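Local coordinates for protein alanine racemase (Enterococcus faecalis, PDB 3E6E) that belongs to the alanine racemase family, joining a TIM-barrel domain to a strand-rich C-terminal domain, and binds DCS in pockets shared by two subunits, at residues A[251-256]-A[280-285]; A[265-270]-A[311-316]; A[286-291]-A[363-368]. The protein carries 1 engineered substitution. All blocks are in the same frame, centred on the assembly; numbering follows the deposited sequence.

Interaction 1 (A[251-256]-A[280-285]); sequences SELIHV and GTVPIG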
loop_
_atom_site.group_PDB
_atom_site.type_symbol
_atom_site.label_atom_id
_atom_site.label_comp_id
_atom_site.label_asym_id
_atom_site.label_seq_id
_atom_site.Cartn_x
_atom_site.Cartn_y
_atom_site.Cartn_z
ATOM N N SER A 251 11.524 -3.037 -13.130
ATOM C CA SER A 251 12.617 -2.835 -12.191
ATOM C C SER A 251 13.824 -3.398 -12.915
ATOM O O SER A 251 13.800 -3.529 -14.143
ATOM C CB SER A 251 12.372 -3.603 -10.894
ATOM O OG SER A 251 13.301 -3.211 -9.894
ATOM N N GLU A 252 14.880 -3.727 -12.181
ATOM C CA GLU A 252 16.057 -4.305 -12.823
ATOM C C GLU A 252 16.982 -5.003 -11.844
ATOM O O GLU A 252 17.013 -4.687 -10.657
ATOM C CB GLU A 252 16.832 -3.231 -13.606
ATOM C CG GLU A 252 17.598 -2.228 -12.768
ATOM C CD GLU A 252 18.172 -1.088 -13.609
ATOM O OE1 GLU A 252 19.104 -0.390 -13.143
ATOM O OE2 GLU A 252 17.682 -0.886 -14.741
ATOM N N LEU A 253 17.728 -5.969 -12.374
ATOM C CA LEU A 253 18.684 -6.752 -11.610
ATOM C C LEU A 253 19.770 -5.862 -11.031
ATOM O O LEU A 253 20.427 -5.128 -11.761
ATOM C CB LEU A 253 19.315 -7.797 -12.518
ATOM C CG LEU A 253 18.369 -8.909 -12.948
ATOM C CD1 LEU A 253 19.027 -9.769 -13.990
ATOM C CD2 LEU A 253 17.973 -9.727 -11.736
ATOM N N ILE A 254 19.944 -5.922 -9.716
ATOM C CA ILE A 254 20.963 -5.124 -9.049
ATOM C C ILE A 254 22.043 -6.032 -8.453
ATOM O O ILE A 254 23.087 -5.555 -8.012
ATOM C CB ILE A 254 20.352 -4.238 -7.924
ATOM C CG1 ILE A 254 19.744 -5.108 -6.826
ATOM C CG2 ILE A 254 19.268 -3.335 -8.504
ATOM C CD1 ILE A 254 19.243 -4.300 -5.651
ATOM N N HIS A 255 21.785 -7.340 -8.446
ATOM C CA HIS A 255 22.731 -8.327 -7.922
ATOM C C HIS A 255 22.561 -9.668 -8.639
ATOM O O HIS A 255 21.432 -10.122 -8.863
ATOM C CB HIS A 255 22.528 -8.549 -6.423
ATOM C CG HIS A 255 23.637 -9.322 -5.776
ATOM N ND1 HIS A 255 23.420 -10.226 -4.755
ATOM C CD2 HIS A 255 24.978 -9.289 -5.967
ATOM C CE1 HIS A 255 24.578 -10.714 -4.346
ATOM N NE2 HIS A 255 25.539 -10.162 -5.066
ATOM N N VAL A 256 23.681 -10.298 -8.988
ATOM C CA VAL A 256 23.662 -11.581 -9.680
ATOM C C VAL A 256 24.761 -12.490 -9.137
ATOM O O VAL A 256 25.912 -12.080 -8.987
ATOM C CB VAL A 256 23.897 -11.410 -11.191
ATOM C CG1 VAL A 256 23.832 -12.768 -11.883
ATOM C CG2 VAL A 256 22.879 -10.448 -11.782
ATOM N N GLY A 280 19.081 -13.845 -9.121
ATOM C CA GLY A 280 19.079 -12.403 -9.314
ATOM C C GLY A 280 18.344 -11.736 -8.169
ATOM O O GLY A 280 17.464 -12.347 -7.557
ATOM N N THR A 281 18.703 -10.497 -7.854
ATOM C CA THR A 281 18.044 -9.785 -6.768
ATOM C C THR A 281 17.450 -8.508 -7.333
ATOM O O THR A 281 18.137 -7.723 -7.979
ATOM C CB THR A 281 19.028 -9.440 -5.625
ATOM O OG1 THR A 281 19.567 -10.644 -5.082
ATOM C CG2 THR A 281 18.317 -8.706 -4.499
ATOM N N VAL A 282 16.161 -8.320 -7.080
ATOM C CA VAL A 282 15.423 -7.163 -7.567
ATOM C C VAL A 282 14.968 -6.255 -6.417
ATOM O O VAL A 282 14.355 -6.724 -5.452
ATOM C CB VAL A 282 14.197 -7.632 -8.365
ATOM C CG1 VAL A 282 13.477 -6.438 -8.964
ATOM C CG2 VAL A 282 14.629 -8.613 -9.452
ATOM N N PRO A 283 15.252 -4.946 -6.516
ATOM C CA PRO A 283 14.901 -3.936 -5.512
ATOM C C PRO A 283 13.421 -3.531 -5.390
ATOM O O PRO A 283 13.072 -2.341 -5.431
ATOM C CB PRO A 283 15.815 -2.763 -5.876
ATOM C CG PRO A 283 15.916 -2.877 -7.344
ATOM C CD PRO A 283 16.118 -4.362 -7.552
ATOM N N ILE A 284 12.560 -4.531 -5.222
ATOM C CA ILE A 284 11.129 -4.309 -5.060
ATOM C C ILE A 284 10.637 -5.342 -4.065
ATOM O O ILE A 284 10.921 -6.533 -4.209
ATOM C CB ILE A 284 10.370 -4.464 -6.399
ATOM C CG1 ILE A 284 8.897 -4.108 -6.208
ATOM C CG2 ILE A 284 10.525 -5.879 -6.935
ATOM C CD1 ILE A 284 8.073 -4.236 -7.492
ATOM N N GLY A 285 9.910 -4.883 -3.048
ATOM C CA GLY A 285 9.417 -5.788 -2.018
ATOM C C GLY A 285 7.993 -5.532 -1.585
ATOM O O GLY A 285 7.288 -4.744 -2.205
#
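The carbonyl oxygen of His255 is approached by two consecutive residues of the facing strand: it accepts a hydrogen bond from Thr281 N at 2.9 Å, bent to 144° at the hydrogen, and the CA-H of Gly280 points at the same oxygen from 3.3 Å. The two strands belong to the strand-rich C-terminal domain, where strand 249-259 runs antiparallel to strand 277-282 and is interrupted at Leu253 and Ile254. At the interruption Ile254 N donates to Thr281 O at 3.1 Å, in a bond almost straight at the hydrogen (177°). Pro283, just after the second strand, is the centre of an inverse gamma turn. Ile254 meets the proline tip to tip, with its CG2 methyl 3.4 Å from Pro283 CD. With CG1 placed between the backbone N and the carbonyl carbon (chi1 63°), its longer branch passes CG1 beside Thr281 O and carries CD1 to the same ring. Leu253 packs differently, with CD2 3.8 Å from Gly280 CA and loosely against Val282. At the far end Ser251 OG rests on Val282 CG1 while hydrogen-bonding Thr9. His255 and Thr281 bring their CB atoms to 3.7 Å, and His255 ND1 and Thr281 OG1 both hydrogen-bond one acceptor, the carbonyl oxygen of Arg139 of the second subunit.

Interaction 2 (A[265-270]-A[311-316]); sequences IGYGET and RVCMDQ. With DCS (D-[3-hydroxy-2-methyl-5-phosphonooxymethyl-pyridin-4-ylmethyl]-N,O-cycloserylamide), chain F.
The DCS pocket, formed where the C-terminal domain of one subunit meets the second subunit, takes part of its wall from Tyr267 and Cys313, which touch each other. Each sits in a loop between strands, Tyr267 in the one joining strands 264-265 and 271-272, Cys313 in the one joining strands 304-309 and 317-321. Cys313 SG lies 3.5 Å from Tyr267 CE2 and 4.7 Å from the ring centroid, an oblique sulfur-aromatic contact with SG 68° off the ring normal. The phenol tip extends beyond the sulfur to the ligand, and its OH accepts a hydrogen bond from DCS N at 2.8 Å. His169 of the second subunit is a further hydrogen-bonding partner of that hydroxyl, so Tyr267 OH is fixed between ligand and neighbour. Cys313 contributes CB, which approaches DCS O to 3.5 Å. Close by, Asp315 forms a salt bridge with Lys40 of the second subunit, and five residues of that subunit, Arg139, Ser207, Arg222, Val225 and Tyr356, add hydrogen bonds to DCS.

Away from the ligand the two loops meet again through Arg311. Its CG passes 3.7 Å from Tyr267 O; the chain then bends at chi2 (-80°) and crosses Thr270 at about a right angle. This brings the guanidinium beneath the threonine methyl: Thr270 OG1 is 3.4 Å from Arg311 NH1, but poorly angled for a hydrogen bond, while Thr270 CG2 stands 3.4 Å above the guanidinium plane, displaced toward its rim.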
loop_
_atom_site.group_PDB
_atom_site.type_symbol
_atom_site.label_atom_id
_atom_site.label_comp_id
_atom_site.label_asym_id
_atom_site.label_seq_id
_atom_site.Cartn_x
_atom_site.Cartn_y
_atom_site.Cartn_z
ATOM N N ILE A 265 17.799 -19.714 0.511
ATOM C CA ILE A 265 17.593 -18.330 0.117
ATOM C C ILE A 265 16.387 -17.738 0.841
ATOM O O ILE A 265 15.399 -18.427 1.096
ATOM C CB ILE A 265 17.371 -18.210 -1.392
ATOM C CG1 ILE A 265 18.586 -18.752 -2.127
ATOM C CG2 ILE A 265 17.168 -16.758 -1.772
ATOM C CD1 ILE A 265 18.451 -18.742 -3.624
ATOM N N GLY A 266 16.491 -16.459 1.187
ATOM C CA GLY A 266 15.407 -15.778 1.853
ATOM C C GLY A 266 15.107 -16.251 3.251
ATOM O O GLY A 266 15.542 -17.319 3.674
ATOM N N TYR A 267 14.331 -15.427 3.947
ATOM C CA TYR A 267 13.916 -15.664 5.318
ATOM C C TYR A 267 13.329 -17.039 5.560
ATOM O O TYR A 267 12.642 -17.590 4.708
ATOM C CB TYR A 267 12.906 -14.591 5.734
ATOM C CG TYR A 267 13.533 -13.232 5.894
ATOM C CD1 TYR A 267 14.377 -12.957 6.967
ATOM C CD2 TYR A 267 13.330 -12.235 4.939
ATOM C CE1 TYR A 267 15.004 -11.724 7.085
ATOM C CE2 TYR A 267 13.954 -10.993 5.045
ATOM C CZ TYR A 267 14.792 -10.744 6.123
ATOM O OH TYR A 267 15.415 -9.524 6.239
ATOM N N GLY A 268 13.603 -17.581 6.741
ATOM C CA GLY A 268 13.094 -18.889 7.106
ATOM C C GLY A 268 13.813 -20.054 6.453
ATOM O O GLY A 268 13.856 -21.151 7.014
ATOM N N GLU A 269 14.390 -19.819 5.281
ATOM C CA GLU A 269 15.083 -20.862 4.538
ATOM C C GLU A 269 14.045 -21.721 3.836
ATOM O O GLU A 269 14.198 -22.943 3.746
ATOM C CB GLU A 269 15.931 -21.751 5.458
ATOM C CG GLU A 269 16.892 -22.658 4.694
ATOM C CD GLU A 269 17.450 -23.800 5.529
ATOM O OE1 GLU A 269 18.383 -24.472 5.046
ATOM O OE2 GLU A 269 16.957 -24.036 6.656
ATOM N N THR A 270 12.997 -21.074 3.330
ATOM C CA THR A 270 11.916 -21.771 2.638
ATOM C C THR A 270 12.310 -22.229 1.232
ATOM O O THR A 270 11.504 -22.814 0.510
ATOM C CB THR A 270 10.667 -20.883 2.514
ATOM O OG1 THR A 270 10.835 -19.981 1.415
ATOM C CG2 THR A 270 10.449 -20.086 3.799
ATOM N N ARG A 311 11.496 -16.185 0.314
ATOM C CA ARG A 311 10.491 -15.215 0.712
ATOM C C ARG A 311 10.768 -13.854 0.112
ATOM O O ARG A 311 11.922 -13.472 -0.104
ATOM C CB ARG A 311 10.427 -15.093 2.230
ATOM C CG ARG A 311 9.720 -16.259 2.897
ATOM C CD ARG A 311 8.199 -16.108 2.826
ATOM N NE ARG A 311 7.523 -17.084 3.678
ATOM C CZ ARG A 311 7.310 -18.358 3.358
ATOM N NH1 ARG A 311 7.707 -18.835 2.184
ATOM N NH2 ARG A 311 6.717 -19.162 4.233
ATOM N N VAL A 312 9.687 -13.141 -0.178
ATOM C CA VAL A 312 9.754 -11.806 -0.723
ATOM C C VAL A 312 10.133 -10.957 0.475
ATOM O O VAL A 312 9.521 -11.095 1.541
ATOM C CB VAL A 312 8.365 -11.396 -1.261
ATOM C CG1 VAL A 312 8.326 -9.896 -1.589
ATOM C CG2 VAL A 312 8.040 -12.215 -2.498
ATOM N N CYS A 313 11.148 -10.109 0.330
ATOM C CA CYS A 313 11.565 -9.255 1.446
ATOM C C CYS A 313 10.822 -7.940 1.396
ATOM O O CYS A 313 10.206 -7.610 0.394
ATOM C CB CYS A 313 13.063 -8.930 1.387
ATOM S SG CYS A 313 14.187 -10.302 1.608
ATOM N N MET A 314 10.905 -7.192 2.489
ATOM C CA MET A 314 10.282 -5.879 2.592
ATOM C C MET A 314 10.722 -5.066 1.381
ATOM O O MET A 314 9.891 -4.558 0.634
ATOM C CB MET A 314 10.741 -5.186 3.888
ATOM C CG MET A 314 10.077 -3.852 4.197
ATOM S SD MET A 314 10.418 -3.135 5.866
ATOM C CE MET A 314 9.377 -4.145 6.858
ATOM N N ASP A 315 12.035 -4.989 1.164
ATOM C CA ASP A 315 12.600 -4.202 0.065
ATOM C C ASP A 315 13.152 -4.873 -1.185
ATOM O O ASP A 315 13.589 -4.183 -2.104
ATOM C CB ASP A 315 13.654 -3.258 0.623
ATOM C CG ASP A 315 13.040 -2.060 1.280
ATOM O OD1 ASP A 315 12.423 -1.276 0.537
ATOM O OD2 ASP A 315 13.158 -1.902 2.517
ATOM N N GLN A 316 13.145 -6.197 -1.238
ATOM C CA GLN A 316 13.631 -6.883 -2.430
ATOM C C GLN A 316 13.247 -8.346 -2.448
ATOM O O GLN A 316 12.694 -8.876 -1.477
ATOM C CB GLN A 316 15.148 -6.769 -2.545
ATOM C CG GLN A 316 15.900 -7.318 -1.360
ATOM C CD GLN A 316 16.387 -6.225 -0.439
ATOM O OE1 GLN A 316 15.597 -5.543 0.205
ATOM N NE2 GLN A 316 17.700 -6.050 -0.381
HETATM N N1 DCS F . 19.344 -5.490 8.445
HETATM C C2 DCS F . 19.032 -5.683 7.064
HETATM C C2A DCS F . 20.138 -5.857 6.022
HETATM C C3 DCS F . 17.677 -5.693 6.720
HETATM O O3 DCS F . 17.288 -5.864 5.434
HETATM C C4 DCS F . 16.675 -5.523 7.775
HETATM C C4A DCS F . 15.227 -5.540 7.406
HETATM C C5 DCS F . 17.098 -5.331 9.173
HETATM C C6 DCS F . 18.422 -5.323 9.457
HETATM C C5A DCS F . 16.125 -5.139 10.373
HETATM O O4P DCS F . 15.349 -6.331 10.644
HETATM P P DCS F . 14.246 -6.501 11.818
HETATM O O1P DCS F . 14.929 -6.308 13.097
HETATM O O2P DCS F . 13.182 -5.510 11.622
HETATM O O3P DCS F . 13.711 -7.846 11.724
HETATM N N DCS F . 14.846 -6.922 6.948
HETATM C CA DCS F . 13.533 -7.168 6.563
HETATM C C DCS F . 13.046 -7.145 5.224
HETATM O O DCS F . 13.783 -6.876 4.116
HETATM N ND DCS F . 11.770 -7.427 5.241
HETATM O OG DCS F . 11.387 -7.636 6.556
HETATM C CB DCS F . 12.461 -7.478 7.355
#

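Interaction 3 (A[286-291]-A[363-368]); sequences YADGWL and SQRIPR. With DCS (D-[3-hydroxy-2-methyl-5-phosphonooxymethyl-pyridin-4-ylmethyl]-N,O-cycloserylamide), chain F.
Asp288 and Arg365 form a buried salt bridge in which one carboxylate oxygen does the work: Asp288 OD2 accepts from Arg365 NE and, more weakly, from Arg365 NH2 at 2.9 Å. Arg365 NE is modelled 2.5 Å from Asp288 OD2, short enough that the exact value is doubtful, although the pairing itself is clear. The two side chains cross at about a right angle and their charged planes are turned 45° apart, so this is not the flat, two-oxygen fork of an ideal carboxylate-guanidinium pair. The second oxygen, OD1, is occupied by the backbone N of Gly285 and by a salt bridge to Arg7. With two arginines around it, Asp288 would be expected to stay ionised. Arg365 is equally well supplied: NH2 has a second carboxylate in Asp315, and NH1 pairs with Glu70 of the second subunit. A sharp bend at chi3 (-92°) turns the guanidinium back over Ala287, whose CB lies 4.1 Å above the centre of one face.

Within the C-terminal domain, the contact ties the loop after strand 277-282 to the type I beta turn from Ser363 to Ile366, which follows helix 355-361. The turn is closed by a weak bond from Ile366 N to Ser363 O at 3.4 Å. Across the contact, Ser363 N donates to Asp288 O at 2.8 Å, nearly straight at the hydrogen but 48° out of the carbonyl plane. Ile366 CD1 covers the apolar side of the aspartate, 3.5 Å from Asp288 CB. Two residues before Asp288, the loop reaches the ligand, where Tyr286 OH gives a weak hydrogen bond to DCS OG at 2.8 Å.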
loop_
_atom_site.group_PDB
_atom_site.type_symbol
_atom_site.label_atom_id
_atom_site.label_comp_id
_atom_site.label_asym_id
_atom_site.label_seq_id
_atom_site.Cartn_x
_atom_site.Cartn_y
_atom_site.Cartn_z
ATOM N N TYR A 286 7.567 -6.171 -0.506
ATOM C CA TYR A 286 6.200 -5.998 -0.080
ATOM C C TYR A 286 5.871 -4.612 0.434
ATOM O O TYR A 286 4.709 -4.286 0.653
ATOM C CB TYR A 286 5.798 -7.084 0.933
ATOM C CG TYR A 286 6.649 -7.223 2.169
ATOM C CD1 TYR A 286 6.533 -6.323 3.230
ATOM C CD2 TYR A 286 7.505 -8.328 2.320
ATOM C CE1 TYR A 286 7.232 -6.521 4.422
ATOM C CE2 TYR A 286 8.214 -8.541 3.504
ATOM C CZ TYR A 286 8.068 -7.641 4.559
ATOM O OH TYR A 286 8.686 -7.900 5.765
ATOM N N ALA A 287 6.893 -3.789 0.610
ATOM C CA ALA A 287 6.683 -2.433 1.081
ATOM C C ALA A 287 6.256 -1.617 -0.127
ATOM O O ALA A 287 5.731 -0.520 0.007
ATOM C CB ALA A 287 7.963 -1.876 1.664
ATOM N N ASP A 288 6.495 -2.172 -1.308
ATOM C CA ASP A 288 6.145 -1.524 -2.563
ATOM C C ASP A 288 4.752 -1.983 -2.957
ATOM O O ASP A 288 4.086 -1.359 -3.802
ATOM C CB ASP A 288 7.114 -1.946 -3.672
ATOM C CG ASP A 288 8.504 -1.394 -3.482
ATOM O OD1 ASP A 288 9.436 -2.015 -4.025
ATOM O OD2 ASP A 288 8.674 -0.344 -2.819
ATOM N N GLY A 289 4.341 -3.099 -2.355
ATOM C CA GLY A 289 3.048 -3.683 -2.648
ATOM C C GLY A 289 3.188 -4.973 -3.438
ATOM O O GLY A 289 2.229 -5.454 -4.042
ATOM N N TRP A 290 4.402 -5.517 -3.453
ATOM C CA TRP A 290 4.698 -6.781 -4.138
ATOM C C TRP A 290 4.633 -7.769 -2.971
ATOM O O TRP A 290 5.647 -8.252 -2.487
ATOM C CB TRP A 290 6.107 -6.707 -4.742
ATOM C CG TRP A 290 6.445 -7.786 -5.711
ATOM C CD1 TRP A 290 7.337 -8.801 -5.526
ATOM C CD2 TRP A 290 5.891 -7.971 -7.029
ATOM N NE1 TRP A 290 7.375 -9.609 -6.644
ATOM C CE2 TRP A 290 6.497 -9.124 -7.579
ATOM C CE3 TRP A 290 4.942 -7.279 -7.792
ATOM C CZ2 TRP A 290 6.184 -9.598 -8.857
ATOM C CZ3 TRP A 290 4.630 -7.754 -9.065
ATOM C CH2 TRP A 290 5.251 -8.904 -9.582
ATOM N N LEU A 291 3.412 -8.029 -2.515
ATOM C CA LEU A 291 3.140 -8.893 -1.378
ATOM C C LEU A 291 3.821 -10.257 -1.330
ATOM O O LEU A 291 3.990 -10.934 -2.344
ATOM C CB LEU A 291 1.625 -9.076 -1.232
ATOM C CG LEU A 291 0.765 -7.811 -1.129
ATOM C CD1 LEU A 291 -0.611 -8.209 -0.616
ATOM C CD2 LEU A 291 1.395 -6.789 -0.181
ATOM N N SER A 363 2.661 0.997 -3.573
ATOM C CA SER A 363 3.018 2.123 -2.711
ATOM C C SER A 363 3.350 3.449 -3.385
ATOM O O SER A 363 3.614 3.509 -4.578
ATOM C CB SER A 363 4.188 1.716 -1.815
ATOM O OG SER A 363 4.571 2.777 -0.957
ATOM N N GLN A 364 3.333 4.513 -2.591
ATOM C CA GLN A 364 3.630 5.857 -3.064
ATOM C C GLN A 364 5.098 5.929 -3.469
ATOM O O GLN A 364 5.462 6.617 -4.427
ATOM C CB GLN A 364 3.379 6.879 -1.942
ATOM C CG GLN A 364 3.681 8.341 -2.336
ATOM C CD GLN A 364 4.199 9.210 -1.179
ATOM O OE1 GLN A 364 3.805 9.043 -0.024
ATOM N NE2 GLN A 364 5.072 10.158 -1.502
ATOM N N ARG A 365 5.937 5.220 -2.715
ATOM C CA ARG A 365 7.372 5.214 -2.957
ATOM C C ARG A 365 7.773 4.806 -4.365
ATOM O O ARG A 365 8.892 5.094 -4.801
ATOM C CB ARG A 365 8.093 4.331 -1.930
ATOM C CG ARG A 365 7.379 3.040 -1.555
ATOM C CD ARG A 365 8.150 2.289 -0.465
ATOM N NE ARG A 365 9.079 1.324 -1.047
ATOM C CZ ARG A 365 10.188 0.900 -0.458
ATOM N NH1 ARG A 365 10.526 1.357 0.741
ATOM N NH2 ARG A 365 10.957 0.016 -1.075
ATOM N N ILE A 366 6.876 4.150 -5.091
ATOM C CA ILE A 366 7.228 3.764 -6.444
ATOM C C ILE A 366 6.906 4.899 -7.402
ATOM O O ILE A 366 5.749 5.281 -7.567
ATOM C CB ILE A 366 6.490 2.507 -6.907
ATOM C CG1 ILE A 366 6.654 1.387 -5.881
ATOM C CG2 ILE A 366 7.053 2.061 -8.234
ATOM C CD1 ILE A 366 6.158 0.027 -6.363
ATOM N N PRO A 367 7.940 5.466 -8.035
ATOM C CA PRO A 367 7.757 6.566 -8.982
ATOM C C PRO A 367 6.880 6.141 -10.152
ATOM O O PRO A 367 6.996 5.022 -10.670
ATOM C CB PRO A 367 9.187 6.890 -9.417
ATOM C CG PRO A 367 9.988 6.540 -8.204
ATOM C CD PRO A 367 9.373 5.215 -7.796
ATOM N N ARG A 368 5.993 7.032 -10.570
ATOM C CA ARG A 368 5.125 6.713 -11.684
ATOM C C ARG A 368 5.512 7.570 -12.882
ATOM O O ARG A 368 5.447 8.791 -12.822
ATOM C CB ARG A 368 3.662 6.912 -11.269
ATOM C CG ARG A 368 3.169 5.807 -10.312
ATOM C CD ARG A 368 2.174 6.340 -9.291
ATOM N NE ARG A 368 2.379 5.773 -7.954
ATOM C CZ ARG A 368 1.825 4.646 -7.510
ATOM N NH1 ARG A 368 1.018 3.938 -8.276
ATOM N NH2 ARG A 368 2.081 4.218 -6.292
HETATM N N1 DCS F . 19.344 -5.490 8.445
HETATM C C2 DCS F . 19.032 -5.683 7.064
HETATM C C2A DCS F . 20.138 -5.857 6.022
HETATM C C3 DCS F . 17.677 -5.693 6.720
HETATM O O3 DCS F . 17.288 -5.864 5.434
HETATM C C4 DCS F . 16.675 -5.523 7.775
HETATM C C4A DCS F . 15.227 -5.540 7.406
HETATM C C5 DCS F . 17.098 -5.331 9.173
HETATM C C6 DCS F . 18.422 -5.323 9.457
HETATM C C5A DCS F . 16.125 -5.139 10.373
HETATM O O4P DCS F . 15.349 -6.331 10.644
HETATM P P DCS F . 14.246 -6.501 11.818
HETATM O O1P DCS F . 14.929 -6.308 13.097
HETATM O O2P DCS F . 13.182 -5.510 11.622
HETATM O O3P DCS F . 13.711 -7.846 11.724
HETATM N N DCS F . 14.846 -6.922 6.948
HETATM C CA DCS F . 13.533 -7.168 6.563
HETATM C C DCS F . 13.046 -7.145 5.224
HETATM O O DCS F . 13.783 -6.876 4.116
HETATM N ND DCS F . 11.770 -7.427 5.241
HETATM O OG DCS F . 11.387 -7.636 6.556
HETATM C CB DCS F . 12.461 -7.478 7.355
#

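How the interactions relate
All three contacts belong to the C-terminal domain and touch the second subunit, with centres 13 Å (interactions 1 and 2), 14 Å (1 and 3) and 17 Å (2 and 3) apart. Interaction 1 pairs strands of the mixed sheet; the other two join loops, both reaching DCS. Along the chain, 251-256 and 265-270 come first, then 280-285 running straight into 286-291, then 311-316 and 363-368. Interaction 2 therefore interleaves with both others, whereas interaction 1 closes before interaction 3 opens. Probable backbone hydrogen bonds, Gly285 O with Trp290 N and Met314 O with Ala287 N, connect neighbouring contacts, so the paired strands, the pocket loops and the subunit interface are physically continuous.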